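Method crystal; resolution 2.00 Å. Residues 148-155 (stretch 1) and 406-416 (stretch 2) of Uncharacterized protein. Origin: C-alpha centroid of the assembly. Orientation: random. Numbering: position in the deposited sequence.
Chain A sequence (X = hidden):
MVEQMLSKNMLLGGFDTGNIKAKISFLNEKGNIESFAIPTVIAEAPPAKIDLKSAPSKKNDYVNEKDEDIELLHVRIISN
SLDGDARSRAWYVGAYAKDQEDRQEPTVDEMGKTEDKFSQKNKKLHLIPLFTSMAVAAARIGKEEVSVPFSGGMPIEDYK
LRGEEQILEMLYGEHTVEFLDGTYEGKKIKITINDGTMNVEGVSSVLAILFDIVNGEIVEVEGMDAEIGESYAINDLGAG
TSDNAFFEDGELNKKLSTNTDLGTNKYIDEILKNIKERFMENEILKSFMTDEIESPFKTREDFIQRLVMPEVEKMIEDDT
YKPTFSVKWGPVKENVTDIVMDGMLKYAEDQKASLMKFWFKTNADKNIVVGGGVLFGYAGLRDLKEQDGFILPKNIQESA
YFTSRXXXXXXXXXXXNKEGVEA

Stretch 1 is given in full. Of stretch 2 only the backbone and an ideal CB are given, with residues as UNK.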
ATOM      1  N   VAL A 148      -4.614 -20.159   8.018  1.00 23.34           N
ATOM      2  CA  VAL A 148      -4.762 -18.912   7.268  1.00 25.63           C
ATOM      3  C   VAL A 148      -5.885 -19.011   6.228  1.00 29.24           C
ATOM      4  O   VAL A 148      -5.666 -19.489   5.113  1.00 30.22           O
ATOM      5  CB  VAL A 148      -3.452 -18.541   6.538  1.00 27.00           C
ATOM      6  CG1 VAL A 148      -3.622 -17.250   5.733  1.00 29.92           C
ATOM      7  CG2 VAL A 148      -2.320 -18.417   7.522  1.00 19.90           C
ATOM      8  N   PRO A 149      -7.100 -18.570   6.589  1.00 33.17           N
ATOM      9  CA  PRO A 149      -8.145 -18.538   5.557  1.00 28.42           C
ATOM     10  C   PRO A 149      -7.810 -17.485   4.500  1.00 29.85           C
ATOM     11  O   PRO A 149      -7.670 -16.301   4.826  1.00 28.75           O
ATOM     12  CB  PRO A 149      -9.413 -18.177   6.333  1.00 23.18           C
ATOM     13  CG  PRO A 149      -8.920 -17.452   7.560  1.00 33.63           C
ATOM     14  CD  PRO A 149      -7.568 -18.061   7.891  1.00 31.58           C
ATOM     15  N   PHE A 150      -7.670 -17.912   3.247  1.00 22.11           N
ATOM     16  CA  PHE A 150      -7.147 -17.012   2.232  1.00 25.31           C
ATOM     17  C   PHE A 150      -8.206 -16.078   1.649  1.00 24.83           C
ATOM     18  O   PHE A 150      -9.177 -16.508   1.050  1.00 32.73           O
ATOM     19  CB  PHE A 150      -6.484 -17.797   1.090  1.00 24.34           C
ATOM     20  CG  PHE A 150      -5.761 -16.912   0.128  1.00 27.71           C
ATOM     21  CD1 PHE A 150      -4.556 -16.330   0.486  1.00 31.76           C
ATOM     22  CD2 PHE A 150      -6.316 -16.597  -1.101  1.00 27.74           C
ATOM     23  CE1 PHE A 150      -3.887 -15.486  -0.380  1.00 26.72           C
ATOM     24  CE2 PHE A 150      -5.656 -15.745  -1.974  1.00 27.53           C
ATOM     25  CZ  PHE A 150      -4.445 -15.186  -1.610  1.00 21.99           C
ATOM     26  N   SER A 151      -7.997 -14.778   1.782  1.00 19.56           N
ATOM     27  CA  SER A 151      -8.895 -13.852   1.112  1.00 24.16           C
ATOM     28  C   SER A 151      -8.062 -12.983   0.190  1.00 30.80           C
ATOM     29  O   SER A 151      -7.297 -12.130   0.637  1.00 29.43           O
ATOM     30  CB  SER A 151      -9.683 -13.011   2.123  1.00 22.25           C
ATOM     31  OG  SER A 151     -10.472 -12.019   1.479  1.00 23.15           O
ATOM     32  N   GLY A 152      -8.182 -13.226  -1.105  1.00 22.29           N
ATOM     33  CA  GLY A 152      -7.469 -12.415  -2.061  1.00 17.47           C
ATOM     34  C   GLY A 152      -8.377 -11.884  -3.149  1.00 20.35           C
ATOM     35  O   GLY A 152      -9.601 -11.811  -3.003  1.00 26.91           O
ATOM     36  N   GLY A 153      -7.768 -11.502  -4.256  1.00 30.59           N
ATOM     37  CA  GLY A 153      -8.534 -11.017  -5.380  1.00 35.66           C
ATOM     38  C   GLY A 153      -7.666 -10.939  -6.607  1.00 40.37           C
ATOM     39  O   GLY A 153      -6.450 -10.774  -6.510  1.00 36.88           O
ATOM     40  N   MET A 154      -8.284 -11.079  -7.769  1.00 45.22           N
ATOM     41  CA  MET A 154      -7.556 -10.882  -9.009  1.00 51.76           C
ATOM     42  C   MET A 154      -8.382 -10.028  -9.956  1.00 63.79           C
ATOM     43  O   MET A 154      -9.619 -10.038  -9.906  1.00 52.94           O
ATOM     44  CB  MET A 154      -7.190 -12.220  -9.660  1.00 46.24           C
ATOM     45  CG  MET A 154      -8.369 -13.019 -10.154  1.00 48.32           C
ATOM     46  SD  MET A 154      -7.850 -14.572 -10.882  1.00144.90           S
ATOM     47  CE  MET A 154      -9.141 -15.629 -10.272  1.00 34.85           C
ATOM     48  N   PRO A 155      -7.690  -9.255 -10.804  1.00 75.13           N
ATOM     49  CA  PRO A 155      -8.331  -8.444 -11.841  1.00 79.43           C
ATOM     50  C   PRO A 155      -9.105  -9.315 -12.837  1.00 77.91           C
ATOM     51  O   PRO A 155      -8.859 -10.519 -12.935  1.00 80.38           O
ATOM     52  CB  PRO A 155      -7.148  -7.726 -12.508  1.00 78.84           C
ATOM     53  CG  PRO A 155      -5.931  -8.497 -12.107  1.00 77.65           C
ATOM     54  CD  PRO A 155      -6.231  -9.050 -10.760  1.00 78.07           C
ATOM     55  N   UNK A 406      -9.815  -4.297   2.255  1.00 16.47           N
ATOM     56  CA  UNK A 406     -11.105  -4.790   1.749  1.00 25.44           C
ATOM     57  C   UNK A 406     -11.174  -6.311   1.825  1.00 18.18           C
ATOM     58  O   UNK A 406     -12.161  -6.872   2.294  1.00 25.35           O
ATOM     59  CB  UNK A 406     -11.328  -4.329   0.307  1.00 25.44           C
ATOM     60  N   UNK A 407     -10.135  -6.968   1.330  1.00 17.62           N
ATOM     61  CA  UNK A 407     -10.047  -8.415   1.457  1.00 22.11           C
ATOM     62  C   UNK A 407     -10.165  -8.818   2.930  1.00 22.37           C
ATOM     63  O   UNK A 407     -10.931  -9.713   3.271  1.00 25.00           O
ATOM     64  CB  UNK A 407      -8.736  -8.929   0.860  1.00 22.11           C
ATOM     65  N   UNK A 408      -9.419  -8.143   3.810  1.00 26.72           N
ATOM     66  CA  UNK A 408      -9.438  -8.491   5.234  1.00 17.47           C
ATOM     67  C   UNK A 408     -10.863  -8.404   5.811  1.00 22.70           C
ATOM     68  O   UNK A 408     -11.329  -9.328   6.478  1.00 19.98           O
ATOM     69  CB  UNK A 408      -8.498  -7.569   6.013  1.00 17.47           C
ATOM     70  N   UNK A 409     -11.551  -7.294   5.556  1.00 20.55           N
ATOM     71  CA  UNK A 409     -12.934  -7.136   6.022  1.00 22.99           C
ATOM     72  C   UNK A 409     -13.856  -8.244   5.469  1.00 24.08           C
ATOM     73  O   UNK A 409     -14.675  -8.807   6.206  1.00 21.72           O
ATOM     74  CB  UNK A 409     -13.467  -5.762   5.611  1.00 22.99           C
ATOM     75  N   UNK A 410     -13.714  -8.554   4.182  1.00 23.86           N
ATOM     76  CA  UNK A 410     -14.468  -9.638   3.566  1.00 26.27           C
ATOM     77  C   UNK A 410     -14.152 -10.942   4.282  1.00 28.67           C
ATOM     78  O   UNK A 410     -15.047 -11.743   4.561  1.00 24.60           O
ATOM     79  CB  UNK A 410     -14.150  -9.749   2.073  1.00 26.27           C
ATOM     80  N   UNK A 411     -12.875 -11.138   4.600  1.00 23.84           N
ATOM     81  CA  UNK A 411     -12.447 -12.344   5.307  1.00 23.79           C
ATOM     82  C   UNK A 411     -13.065 -12.463   6.708  1.00 27.13           C
ATOM     83  O   UNK A 411     -13.495 -13.539   7.106  1.00 26.56           O
ATOM     84  CB  UNK A 411     -10.921 -12.361   5.416  1.00 23.79           C
ATOM     85  N   UNK A 412     -13.105 -11.359   7.452  1.00 21.51           N
ATOM     86  CA  UNK A 412     -13.722 -11.360   8.779  1.00 25.91           C
ATOM     87  C   UNK A 412     -15.209 -11.691   8.671  1.00 28.67           C
ATOM     88  O   UNK A 412     -15.723 -12.549   9.398  1.00 25.79           O
ATOM     89  CB  UNK A 412     -13.527 -10.007   9.466  1.00 25.91           C
ATOM     90  N   UNK A 413     -15.898 -11.023   7.748  1.00 27.45           N
ATOM     91  CA  UNK A 413     -17.323 -11.262   7.544  1.00 33.39           C
ATOM     92  C   UNK A 413     -17.603 -12.724   7.170  1.00 28.25           C
ATOM     93  O   UNK A 413     -18.549 -13.342   7.670  1.00 30.15           O
ATOM     94  CB  UNK A 413     -17.859 -10.330   6.455  1.00 33.39           C
ATOM     95  N   UNK A 414     -16.758 -13.281   6.314  1.00 24.06           N
ATOM     96  CA  UNK A 414     -16.846 -14.695   5.967  1.00 28.20           C
ATOM     97  C   UNK A 414     -16.694 -15.621   7.189  1.00 30.55           C
ATOM     98  O   UNK A 414     -17.471 -16.567   7.357  1.00 35.64           O
ATOM     99  CB  UNK A 414     -15.775 -15.032   4.928  1.00 28.20           C
ATOM    100  N   UNK A 415     -15.715 -15.351   8.048  1.00 18.71           N
ATOM    101  CA  UNK A 415     -15.495 -16.207   9.224  1.00 27.19           C
ATOM    102  C   UNK A 415     -16.633 -16.073  10.233  1.00 31.19           C
ATOM    103  O   UNK A 415     -17.012 -17.057  10.881  1.00 23.72           O
ATOM    104  CB  UNK A 415     -14.165 -15.858   9.894  1.00 27.19           C
ATOM    105  N   UNK A 416     -17.173 -14.861  10.365  1.00 20.48           N
ATOM    106  CA  UNK A 416     -18.312 -14.625  11.241  1.00 26.03           C
ATOM    107  C   UNK A 416     -19.561 -15.324  10.700  1.00 41.18           C
ATOM    108  O   UNK A 416     -20.428 -15.758  11.460  1.00 38.44           O
ATOM    109  CB  UNK A 416     -18.565 -13.124  11.395  1.00 26.03           C
TER

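Residues 406-416 form one turn after another of a helix, which crosses the strand of stretch 1 at 136° with an axial approach of 7.5 Å. Every position has helical backbone angles, so proline would cost a hydrogen bond at most of them and glycine would gain nothing; what distinguishes the positions is the direction of CA-to-CB.

At 406 the bond points sideways, with nothing of stretch 1 within 5.5 Å. Many residues would do; the deposited one is Ser406, whose hydroxyl bonds elsewhere in the structure.

Position 407 faces stretch 1 directly. Its CB lies 3.5 Å from Ser151 O and points toward stretch 1, where the residues after Ser151, Gly152 and Gly153, bring no side chains. The bare backbone offers a flat surface that a broad, planar group could cover, so an aromatic residue is the natural choice, although an apolar chain such as leucine or methionine could also lie there. The residue is Tyr407, with chi1 m. Gly152 lies over one face of its ring, CA 4.1 Å from the ring centroid in a CH-pi contact, and the ring atom CE2 comes within 3.6 Å of Gly152 C. The hydroxyl reaches further along stretch 1, placing Tyr407 OH 3.2 Å from Gly153 CA; a CB on Gly153 would fall only 2.0 Å from that oxygen, so the absent side chain makes the room. The hydroxyl has no hydrogen-bond partner in the model. The backbone contributes too: Ser151 OG donates to Tyr407 O at 3.0 Å, although that carbonyl also accepts the helical bond from the amide of 411.

Positions 408 and 409 point away from the strand and place no demand on it; aliphatic or polar residues would both be possible. They are Leu408 and Ile409.

At 410 CB points toward stretch 1 and stands 4.4 Å from Ser151 OG. A small residue, alanine or serine, would fit without crowding. Ala410 makes just this light contact.

At 411 CB again points toward the strand, 3.6 Å from Ser151 CB, and Pro149 O lies 5.1 Å away as an acceptor. A donor carried two or more bonds beyond CB is needed: asparagine fits best, and glutamine or histidine might reach. Asn411 answers with its amide, ND2 donating to Pro149 O at 2.9 Å. A water donates to its OD1 at 2.8 Å and, weakly, to Phe150 O, linking the helix to the strand a second time.

Positions 412, 413 and 414 are out of reach, so stretch 1 sets no preference; they hold Leu412, Leu413 and Glu414.

At 415 CB points toward stretch 1 but has none of it within 5.5 Å, so a side chain of some length is needed to make contact; glutamine, glutamate, methionine, lysine or arginine would reach, and leucine might. Gln415 folds back, with chi1 and chi2 both m, to bring NE2 3.7 Å from Pro149 CB and to donate a weak hydrogen bond to Asn411 OD1 at 3.1 Å.

Position 416 is out of reach and carries Leu416.

Stretch 2, residues 406-416: SYLIANLLEQL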
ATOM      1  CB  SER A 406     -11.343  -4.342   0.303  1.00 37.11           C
ATOM      2  OG  SER A 406     -11.411  -2.928   0.207  1.00 43.89           O
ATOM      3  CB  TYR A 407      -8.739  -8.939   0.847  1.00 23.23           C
ATOM      4  CG  TYR A 407      -8.579  -8.658  -0.647  1.00 21.26           C
ATOM      5  CD1 TYR A 407      -9.669  -8.257  -1.415  1.00 31.18           C
ATOM      6  CD2 TYR A 407      -7.341  -8.782  -1.278  1.00 19.84           C
ATOM      7  CE1 TYR A 407      -9.542  -8.002  -2.764  1.00 38.21           C
ATOM      8  CE2 TYR A 407      -7.201  -8.527  -2.656  1.00 23.69           C
ATOM      9  CZ  TYR A 407      -8.316  -8.141  -3.383  1.00 33.20           C
ATOM     10  OH  TYR A 407      -8.232  -7.872  -4.732  1.00 38.88           O
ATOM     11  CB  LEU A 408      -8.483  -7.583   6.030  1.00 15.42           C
ATOM     12  CG  LEU A 408      -8.517  -7.677   7.565  1.00 23.21           C
ATOM     13  CD1 LEU A 408      -8.260  -9.104   8.066  1.00 18.54           C
ATOM     14  CD2 LEU A 408      -7.525  -6.704   8.206  1.00 18.71           C
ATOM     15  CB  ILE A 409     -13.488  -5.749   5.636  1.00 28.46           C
ATOM     16  CG1 ILE A 409     -12.712  -4.654   6.379  1.00 28.65           C
ATOM     17  CG2 ILE A 409     -14.988  -5.633   5.941  1.00 21.07           C
ATOM     18  CD1 ILE A 409     -12.727  -3.313   5.669  1.00 28.95           C
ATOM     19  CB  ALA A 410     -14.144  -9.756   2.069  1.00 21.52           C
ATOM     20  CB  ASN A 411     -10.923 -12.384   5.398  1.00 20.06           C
ATOM     21  CG  ASN A 411     -10.382 -13.802   5.525  1.00 25.88           C
ATOM     22  OD1 ASN A 411     -11.143 -14.777   5.513  1.00 26.86           O
ATOM     23  ND2 ASN A 411      -9.065 -13.924   5.645  1.00 19.34           N
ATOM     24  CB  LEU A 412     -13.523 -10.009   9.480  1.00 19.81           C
ATOM     25  CG  LEU A 412     -14.232  -9.874  10.832  1.00 20.11           C
ATOM     26  CD1 LEU A 412     -13.776 -10.963  11.795  1.00 26.65           C
ATOM     27  CD2 LEU A 412     -13.999  -8.496  11.443  1.00 20.11           C
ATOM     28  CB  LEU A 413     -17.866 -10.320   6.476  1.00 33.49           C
ATOM     29  CG  LEU A 413     -17.949  -8.848   6.886  1.00 36.31           C
ATOM     30  CD1 LEU A 413     -18.182  -7.960   5.660  1.00 34.25           C
ATOM     31  CD2 LEU A 413     -19.053  -8.648   7.920  1.00 29.54           C
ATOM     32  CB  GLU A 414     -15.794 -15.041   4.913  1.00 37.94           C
ATOM     33  CG  GLU A 414     -15.774 -16.504   4.517  1.00 48.08           C
ATOM     34  CD  GLU A 414     -17.132 -17.004   4.053  1.00 57.55           C
ATOM     35  OE1 GLU A 414     -17.853 -16.248   3.364  1.00 54.30           O
ATOM     36  OE2 GLU A 414     -17.479 -18.155   4.389  1.00 62.81           O
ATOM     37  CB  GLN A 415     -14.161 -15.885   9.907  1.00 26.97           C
ATOM     38  CG  GLN A 415     -12.996 -15.843   8.968  1.00 32.73           C
ATOM     39  CD  GLN A 415     -12.913 -17.099   8.129  1.00 31.32           C
ATOM     40  OE1 GLN A 415     -12.907 -18.198   8.661  1.00 29.24           O
ATOM     41  NE2 GLN A 415     -12.869 -16.940   6.813  1.00 31.30           N
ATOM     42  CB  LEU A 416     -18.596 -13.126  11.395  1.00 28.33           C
ATOM     43  CG  LEU A 416     -17.631 -12.218  12.166  1.00 40.08           C
ATOM     44  CD1 LEU A 416     -18.078 -10.755  12.041  1.00 35.76           C
ATOM     45  CD2 LEU A 416     -17.533 -12.623  13.634  1.00 41.55           C
TER
HETATM   46  O   HOH W   1     -11.613 -16.620   3.525  1.00 31.21           O
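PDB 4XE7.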